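PDB 6IJ1: prenylcyclase from Actinoplanes teichomyceticus, which probably acts on an isoprenoid substrate as a cyclase or transferase of the terpenoid cyclase and protein prenyltransferase type. Local coordinates for residues N178-A183 and G188-Y193; Y193-P198 and G326-A331; G273-H278 and A331-A336. All blocks are in the same frame, centred on the assembly; numbering follows the deposited sequence.

In the fold
Interaction 2 lies nearest the middle of the chain, its centre about 7 Å from the chain centre. The centres of interactions 1 and 3 are about 15 and 16 Å from it. Interactions 2 and 3 both use helix 327-341 and share Ala331. Interactions 1 and 2 share Tyr193, and their loop segments run on one from the other before helix 198-209. The chemistry differs with place. Interaction 1 is partly buried and has an indole-to-carbonyl hydrogen bond between a helix and its following loop. Interaction 2 is a buried aromatic meeting of tryptophan and histidine. Interaction 3 is buried aliphatic packing between two helices.

Interaction 1. Residues N178-A183 and G188-Y193; sequences NGLLRA and GEWPAY
Trp190 has CG anti to its carbonyl carbon and beside its backbone N (chi1 -78°), which places the indole NE1 beside Leu180 O of helix 173-182. Leu180 has CG anti to the backbone N (chi1 179°), which brings its CD1 up to the NE1 and CD1 side of the indole, crossing it at about a right angle. The main link is a hydrogen bond from Trp190 NE1 to Leu180 O, 2.8 Å long and nearly straight, with an N-H...O angle of 164°. The oxygen lies in the ring plane, at the indole edge. Seen from the carbonyl, the donor stands well above the plane. Ala183 N reaches the same oxygen at 3.0 Å from the opposite face, so two donors grip Leu180 O.

Packing contacts surround this bond. Leu180 CD1 lies 3.8 Å from Trp190 CD1. Ala183 CB is 4.1 Å from Trp190 CD1. Next along the loop, Pro191 CD lies 3.6 Å from Ala183 O. The Trp190 side chain also packs on Ala205 and Leu209 of helix 198-209 and on Ala218 and Ala222 of helix 216-229. A leucine in place of Trp190 has no N-H to give, and would probably leave Leu180 O without its loop donor and open a gap beside these helices.

Gln184 touches the Trp190 side chain and donates through NE2 to Gly188 O. Gln184, Gly188 and Trp190 have a spacing (Q-x3-G-x-W) that fits the QW motif, consistent with the helix-connecting turns of terpenoid cyclases with the alpha/alpha-barrel fold.

Interaction 2. Residues Y193-P198 and G326-A331; sequences YWWIDP and GLHTTA
Trp195 and His328 have the closest CA atoms of the two segments, yet these are 12.9 Å apart, and only long side chains bridge from loop 193-198 to the start of helix 327-341. The setting is consistent with the interior of an alpha/alpha barrel, as in terpenoid cyclases and prenyltransferases.

The two side chains come from opposite directions. His328 has CG anti to its backbone N (chi1 -166°), which carries the imidazole out from the helix to meet the indole. The ring planes are inclined at 39°. The centre of the six-membered ring of Trp195 lies 5.4 Å from that of the His328 ring.

Other aromatic residues gather here. His328 stacks with Tyr47, and Trp195 touches Trp43 and Tyr34. Such a cluster might line a substrate pocket, as aromatic residues do in related cyclases. Asp33 OD2 accepts from His328 N at the helix start. Gly326 is the N-cap residue, and its O takes both Thr330 N at 3.0 Å and Thr330 OG1 at 2.7 Å, from opposite faces of the carbonyl plane.

Across the contact, Trp195 CH2 lies 3.8 Å from His328 NE2 and 4.0 Å from His328 CE1.

Interaction 3. Residues G273-H278 and A331-A336; sequences GWLTRH and ATVLQA
Leu275 O is gripped by two donors. His278 N, three residues on, reaches it at 3.2 Å, and the indole NE1 of Trp285 bonds to it from the following loop. The side chain of Leu275 makes the contact with helix 327-341.

Leu275 has CG anti to its carbonyl carbon (chi1 -67°), which sets its two methyls against Val333 and Ala336. CD2 of Leu275 sits against both branches of Val333, 4.0 Å from CG1 and 4.1 Å from CG2. The two side chains lie alongside each other, pointing opposite ways. CD1 of Leu275 lies 4.5 Å from Ala336 CB, about one helical turn beyond Val333. Leu275 and Val333 have CA atoms 7.5 Å apart, the nearest pair of the two segments.

Trp285 also touches Val333, so the residue that holds Leu275 O packs on the partner helix too. Behind the contact, His278 lies over one face of the Trp274 ring. Its ND1 donates to Trp274 O at 3.0 Å.

The contact is aliphatic helix-to-helix packing. A loop tryptophan donating to a carbonyl of the preceding helix resembles the arrangement at Trp190, consistent with the QW-type turns of an alpha/alpha barrel.

Interaction 1. Residues N178-A183 and G188-Y193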
# COMPACT_ATOMS: atom_id res chain seq x y z
N ASN A 178 16.62 -9.71 -1.33
CA ASN A 178 17.17 -10.62 -0.32
C ASN A 178 16.75 -10.22 1.07
O ASN A 178 16.39 -11.08 1.88
CB ASN A 178 18.71 -10.70 -0.42
CG ASN A 178 19.12 -11.53 -1.61
OD1 ASN A 178 18.33 -12.35 -2.08
ND2 ASN A 178 20.33 -11.32 -2.11
N GLY A 179 16.72 -8.90 1.34
CA GLY A 179 16.32 -8.43 2.65
C GLY A 179 14.85 -8.71 2.89
O GLY A 179 14.46 -9.14 3.99
N LEU A 180 14.04 -8.52 1.86
CA LEU A 180 12.60 -8.82 1.99
C LEU A 180 12.38 -10.30 2.27
O LEU A 180 11.64 -10.66 3.20
CB LEU A 180 11.88 -8.40 0.72
CG LEU A 180 10.38 -8.64 0.66
CD1 LEU A 180 9.65 -7.85 1.85
CD2 LEU A 180 9.79 -8.20 -0.65
N LEU A 181 13.08 -11.18 1.53
CA LEU A 181 12.92 -12.61 1.76
C LEU A 181 13.33 -13.00 3.18
O LEU A 181 12.65 -13.81 3.81
CB LEU A 181 13.78 -13.40 0.75
CG LEU A 181 13.23 -13.30 -0.67
CD1 LEU A 181 14.27 -13.95 -1.62
CD2 LEU A 181 11.89 -14.05 -0.87
N ARG A 182 14.41 -12.38 3.72
CA ARG A 182 14.84 -12.72 5.07
C ARG A 182 13.83 -12.26 6.13
O ARG A 182 13.79 -12.81 7.24
CB ARG A 182 16.20 -12.10 5.38
CG ARG A 182 17.36 -12.92 4.78
CD ARG A 182 18.72 -12.40 5.31
NE ARG A 182 18.97 -11.04 4.87
CZ ARG A 182 19.55 -10.72 3.71
NH1 ARG A 182 19.98 -11.67 2.89
NH2 ARG A 182 19.72 -9.45 3.39
N ALA A 183 12.96 -11.29 5.80
CA ALA A 183 11.98 -10.81 6.76
C ALA A 183 10.70 -11.65 6.81
O ALA A 183 9.81 -11.38 7.65
CB ALA A 183 11.66 -9.35 6.43
N GLY A 188 4.80 -17.80 7.18
CA GLY A 188 4.57 -17.46 5.79
C GLY A 188 4.21 -15.99 5.53
O GLY A 188 4.25 -15.55 4.38
N GLU A 189 3.81 -15.26 6.55
CA GLU A 189 3.47 -13.87 6.33
C GLU A 189 4.65 -12.95 6.54
O GLU A 189 5.67 -13.27 7.16
CB GLU A 189 2.34 -13.45 7.28
CG GLU A 189 2.74 -13.06 8.67
CD GLU A 189 2.90 -14.23 9.63
OE1 GLU A 189 3.24 -15.39 9.21
OE2 GLU A 189 2.68 -13.97 10.84
N TRP A 190 4.47 -11.71 6.06
CA TRP A 190 5.41 -10.66 6.40
C TRP A 190 4.75 -9.68 7.35
O TRP A 190 3.59 -9.35 7.16
CB TRP A 190 5.83 -9.87 5.17
CG TRP A 190 6.88 -10.56 4.27
CD1 TRP A 190 8.22 -10.34 4.34
CD2 TRP A 190 6.66 -11.49 3.20
NE1 TRP A 190 8.87 -11.07 3.38
CE2 TRP A 190 7.95 -11.81 2.67
CE3 TRP A 190 5.54 -12.16 2.69
CZ2 TRP A 190 8.15 -12.69 1.62
CZ3 TRP A 190 5.71 -13.02 1.59
CH2 TRP A 190 7.03 -13.28 1.08
N PRO A 191 5.50 -9.14 8.28
CA PRO A 191 4.97 -8.11 9.17
C PRO A 191 4.96 -6.75 8.47
O PRO A 191 5.63 -6.55 7.47
CB PRO A 191 5.98 -8.14 10.31
CG PRO A 191 7.26 -8.38 9.60
CD PRO A 191 6.92 -9.45 8.58
N ALA A 192 4.20 -5.81 9.04
CA ALA A 192 4.09 -4.45 8.51
C ALA A 192 4.49 -3.50 9.63
O ALA A 192 4.27 -3.79 10.81
CB ALA A 192 2.66 -4.11 8.08
N TYR A 193 5.05 -2.35 9.26
CA TYR A 193 5.30 -1.31 10.24
C TYR A 193 4.11 -0.39 10.36
O TYR A 193 3.59 -0.20 11.48
CB TYR A 193 6.54 -0.51 9.81
CG TYR A 193 7.03 0.52 10.84
CD1 TYR A 193 7.76 0.11 11.99
CD2 TYR A 193 6.78 1.89 10.64
CE1 TYR A 193 8.24 1.10 12.88
CE2 TYR A 193 7.29 2.86 11.53
CZ TYR A 193 8.00 2.42 12.65
OH TYR A 193 8.46 3.42 13.49

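Interaction 2. Residues Y193-P198 and G326-A331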
# COMPACT_ATOMS: atom_id res chain seq x y z
N TYR A 193 5.05 -2.35 9.26
CA TYR A 193 5.30 -1.31 10.24
C TYR A 193 4.11 -0.39 10.36
O TYR A 193 3.59 -0.20 11.48
CB TYR A 193 6.54 -0.51 9.81
CG TYR A 193 7.03 0.52 10.84
CD1 TYR A 193 7.76 0.11 11.99
CD2 TYR A 193 6.78 1.89 10.64
CE1 TYR A 193 8.24 1.10 12.88
CE2 TYR A 193 7.29 2.86 11.53
CZ TYR A 193 8.00 2.42 12.65
OH TYR A 193 8.46 3.42 13.49
N TRP A 194 3.61 0.15 9.25
CA TRP A 194 2.57 1.16 9.28
C TRP A 194 1.15 0.60 9.29
O TRP A 194 0.22 1.41 9.25
CB TRP A 194 2.70 2.13 8.08
CG TRP A 194 4.03 2.86 8.02
CD1 TRP A 194 5.05 2.63 7.17
CD2 TRP A 194 4.42 3.98 8.84
NE1 TRP A 194 6.08 3.54 7.39
CE2 TRP A 194 5.71 4.36 8.43
CE3 TRP A 194 3.79 4.68 9.86
CZ2 TRP A 194 6.40 5.42 9.00
CZ3 TRP A 194 4.48 5.74 10.44
CH2 TRP A 194 5.77 6.09 10.02
N TRP A 195 0.96 -0.71 9.21
CA TRP A 195 -0.38 -1.26 8.98
C TRP A 195 -0.70 -2.27 10.06
O TRP A 195 0.14 -3.06 10.47
CB TRP A 195 -0.49 -1.93 7.59
CG TRP A 195 -0.20 -0.92 6.53
CD1 TRP A 195 1.03 -0.68 5.93
CD2 TRP A 195 -1.14 -0.02 5.89
NE1 TRP A 195 0.90 0.34 4.99
CE2 TRP A 195 -0.42 0.75 4.94
CE3 TRP A 195 -2.52 0.23 6.04
CZ2 TRP A 195 -1.02 1.75 4.18
CZ3 TRP A 195 -3.11 1.21 5.26
CH2 TRP A 195 -2.39 1.96 4.34
N ILE A 196 -1.97 -2.23 10.50
CA ILE A 196 -2.48 -3.20 11.47
C ILE A 196 -2.54 -4.61 10.89
O ILE A 196 -2.32 -5.59 11.60
CB ILE A 196 -3.89 -2.72 11.90
CG1 ILE A 196 -3.73 -1.48 12.77
CG2 ILE A 196 -4.64 -3.85 12.59
CD1 ILE A 196 -3.10 -1.77 14.13
N ASP A 197 -2.84 -4.73 9.61
CA ASP A 197 -3.11 -6.01 8.97
C ASP A 197 -1.85 -6.52 8.27
O ASP A 197 -1.44 -5.90 7.29
CB ASP A 197 -4.24 -5.86 7.95
CG ASP A 197 -5.53 -5.36 8.58
OD1 ASP A 197 -6.00 -5.96 9.59
OD2 ASP A 197 -6.10 -4.36 8.07
N PRO A 198 -1.26 -7.63 8.70
CA PRO A 198 -0.11 -8.18 7.97
C PRO A 198 -0.49 -8.67 6.60
O PRO A 198 0.43 -8.91 5.78
CB PRO A 198 0.35 -9.33 8.87
CG PRO A 198 -0.90 -9.76 9.60
CD PRO A 198 -1.61 -8.42 9.88
N GLY A 326 -12.82 6.30 2.18
CA GLY A 326 -12.98 4.98 1.59
C GLY A 326 -12.30 4.78 0.25
O GLY A 326 -12.50 3.72 -0.37
N LEU A 327 -11.45 5.72 -0.16
CA LEU A 327 -10.85 5.56 -1.49
C LEU A 327 -9.76 4.48 -1.44
O LEU A 327 -9.64 3.66 -2.37
CB LEU A 327 -10.23 6.86 -2.04
CG LEU A 327 -11.05 8.15 -2.01
CD1 LEU A 327 -10.34 9.16 -2.97
CD2 LEU A 327 -12.46 7.97 -2.42
N HIS A 328 -8.94 4.48 -0.38
CA HIS A 328 -7.87 3.49 -0.34
C HIS A 328 -8.44 2.09 -0.26
O HIS A 328 -8.01 1.20 -1.00
CB HIS A 328 -6.96 3.81 0.87
CG HIS A 328 -5.65 3.10 0.85
ND1 HIS A 328 -5.55 1.74 0.96
CD2 HIS A 328 -4.39 3.58 0.71
CE1 HIS A 328 -4.27 1.39 0.90
NE2 HIS A 328 -3.53 2.49 0.74
N THR A 329 -9.44 1.90 0.59
CA THR A 329 -10.06 0.56 0.69
C THR A 329 -10.66 0.15 -0.63
O THR A 329 -10.47 -0.97 -1.09
CB THR A 329 -11.17 0.56 1.77
OG1 THR A 329 -10.63 0.86 3.06
CG2 THR A 329 -11.88 -0.82 1.85
N THR A 330 -11.41 1.04 -1.27
CA THR A 330 -12.08 0.66 -2.51
C THR A 330 -11.06 0.32 -3.59
O THR A 330 -11.25 -0.67 -4.31
CB THR A 330 -13.00 1.81 -2.93
OG1 THR A 330 -13.98 1.99 -1.91
CG2 THR A 330 -13.70 1.47 -4.26
N ALA A 331 -10.00 1.13 -3.70
CA ALA A 331 -8.98 0.79 -4.70
C ALA A 331 -8.37 -0.57 -4.42
O ALA A 331 -8.15 -1.39 -5.35
CB ALA A 331 -7.89 1.87 -4.75

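Interaction 3. Residues G273-H278 and A331-A336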
# COMPACT_ATOMS: atom_id res chain seq x y z
N GLY A 273 -16.57 -13.43 -3.54
CA GLY A 273 -18.02 -13.41 -3.28
C GLY A 273 -18.34 -12.56 -2.07
O GLY A 273 -19.30 -11.81 -2.12
N TRP A 274 -17.56 -12.72 -1.00
CA TRP A 274 -17.78 -11.88 0.19
C TRP A 274 -17.63 -10.40 -0.17
O TRP A 274 -18.49 -9.56 0.17
CB TRP A 274 -16.84 -12.26 1.34
CG TRP A 274 -17.18 -11.56 2.65
CD1 TRP A 274 -17.97 -12.04 3.65
CD2 TRP A 274 -16.78 -10.23 3.04
NE1 TRP A 274 -18.06 -11.09 4.67
CE2 TRP A 274 -17.35 -9.98 4.29
CE3 TRP A 274 -15.99 -9.23 2.44
CZ2 TRP A 274 -17.15 -8.77 4.97
CZ3 TRP A 274 -15.77 -8.03 3.14
CH2 TRP A 274 -16.37 -7.81 4.37
N LEU A 275 -16.56 -10.03 -0.89
CA LEU A 275 -16.40 -8.64 -1.32
C LEU A 275 -17.57 -8.18 -2.17
O LEU A 275 -18.06 -7.06 -1.97
CB LEU A 275 -15.05 -8.44 -2.07
CG LEU A 275 -13.87 -8.63 -1.15
CD1 LEU A 275 -12.56 -8.88 -1.98
CD2 LEU A 275 -13.69 -7.45 -0.21
N THR A 276 -18.02 -9.02 -3.13
CA THR A 276 -19.15 -8.60 -3.94
C THR A 276 -20.42 -8.38 -3.12
O THR A 276 -21.13 -7.36 -3.31
CB THR A 276 -19.35 -9.66 -5.03
OG1 THR A 276 -18.15 -9.67 -5.84
CG2 THR A 276 -20.45 -9.23 -5.91
N ARG A 277 -20.67 -9.25 -2.14
CA ARG A 277 -21.89 -9.16 -1.34
C ARG A 277 -21.83 -7.96 -0.41
O ARG A 277 -22.88 -7.45 0.00
CB ARG A 277 -22.08 -10.41 -0.49
CG ARG A 277 -22.51 -11.62 -1.28
CD ARG A 277 -22.95 -12.78 -0.34
NE ARG A 277 -22.04 -13.11 0.76
CZ ARG A 277 -20.97 -13.91 0.62
NH1 ARG A 277 -20.72 -14.49 -0.52
NH2 ARG A 277 -20.22 -14.18 1.68
N HIS A 278 -20.63 -7.49 -0.06
CA HIS A 278 -20.53 -6.45 0.97
C HIS A 278 -20.21 -5.07 0.40
O HIS A 278 -20.02 -4.10 1.15
CB HIS A 278 -19.48 -6.86 2.05
CG HIS A 278 -20.04 -7.88 2.99
ND1 HIS A 278 -20.12 -9.23 2.72
CD2 HIS A 278 -20.65 -7.70 4.18
CE1 HIS A 278 -20.74 -9.83 3.72
NE2 HIS A 278 -21.05 -8.93 4.63
N ALA A 331 -10.00 1.13 -3.70
CA ALA A 331 -8.98 0.79 -4.70
C ALA A 331 -8.37 -0.57 -4.42
O ALA A 331 -8.15 -1.39 -5.35
CB ALA A 331 -7.89 1.87 -4.75
N THR A 332 -8.04 -0.84 -3.15
CA THR A 332 -7.47 -2.13 -2.76
C THR A 332 -8.39 -3.28 -3.14
O THR A 332 -7.93 -4.33 -3.66
CB THR A 332 -7.19 -2.13 -1.25
OG1 THR A 332 -6.38 -0.97 -0.91
CG2 THR A 332 -6.46 -3.37 -0.81
N VAL A 333 -9.70 -3.14 -2.88
CA VAL A 333 -10.65 -4.17 -3.20
C VAL A 333 -10.74 -4.35 -4.71
O VAL A 333 -10.80 -5.48 -5.19
CB VAL A 333 -12.04 -3.81 -2.59
CG1 VAL A 333 -13.06 -4.82 -3.13
CG2 VAL A 333 -11.96 -3.86 -1.02
N LEU A 334 -10.81 -3.25 -5.48
CA LEU A 334 -10.89 -3.42 -6.94
C LEU A 334 -9.67 -4.18 -7.46
O LEU A 334 -9.81 -5.01 -8.38
CB LEU A 334 -11.01 -2.07 -7.64
CG LEU A 334 -12.32 -1.35 -7.33
CD1 LEU A 334 -12.32 0.05 -7.97
CD2 LEU A 334 -13.54 -2.14 -7.88
N GLN A 335 -8.48 -3.90 -6.91
CA GLN A 335 -7.30 -4.66 -7.37
C GLN A 335 -7.50 -6.15 -7.11
O GLN A 335 -7.19 -7.00 -7.98
CB GLN A 335 -6.06 -4.09 -6.66
CG GLN A 335 -4.72 -4.79 -7.06
CD GLN A 335 -4.23 -4.30 -8.37
OE1 GLN A 335 -3.98 -3.10 -8.53
NE2 GLN A 335 -4.10 -5.18 -9.33
N ALA A 336 -8.06 -6.51 -5.96
CA ALA A 336 -8.30 -7.92 -5.68
C ALA A 336 -9.35 -8.50 -6.61
O ALA A 336 -9.22 -9.66 -7.01
CB ALA A 336 -8.77 -8.05 -4.21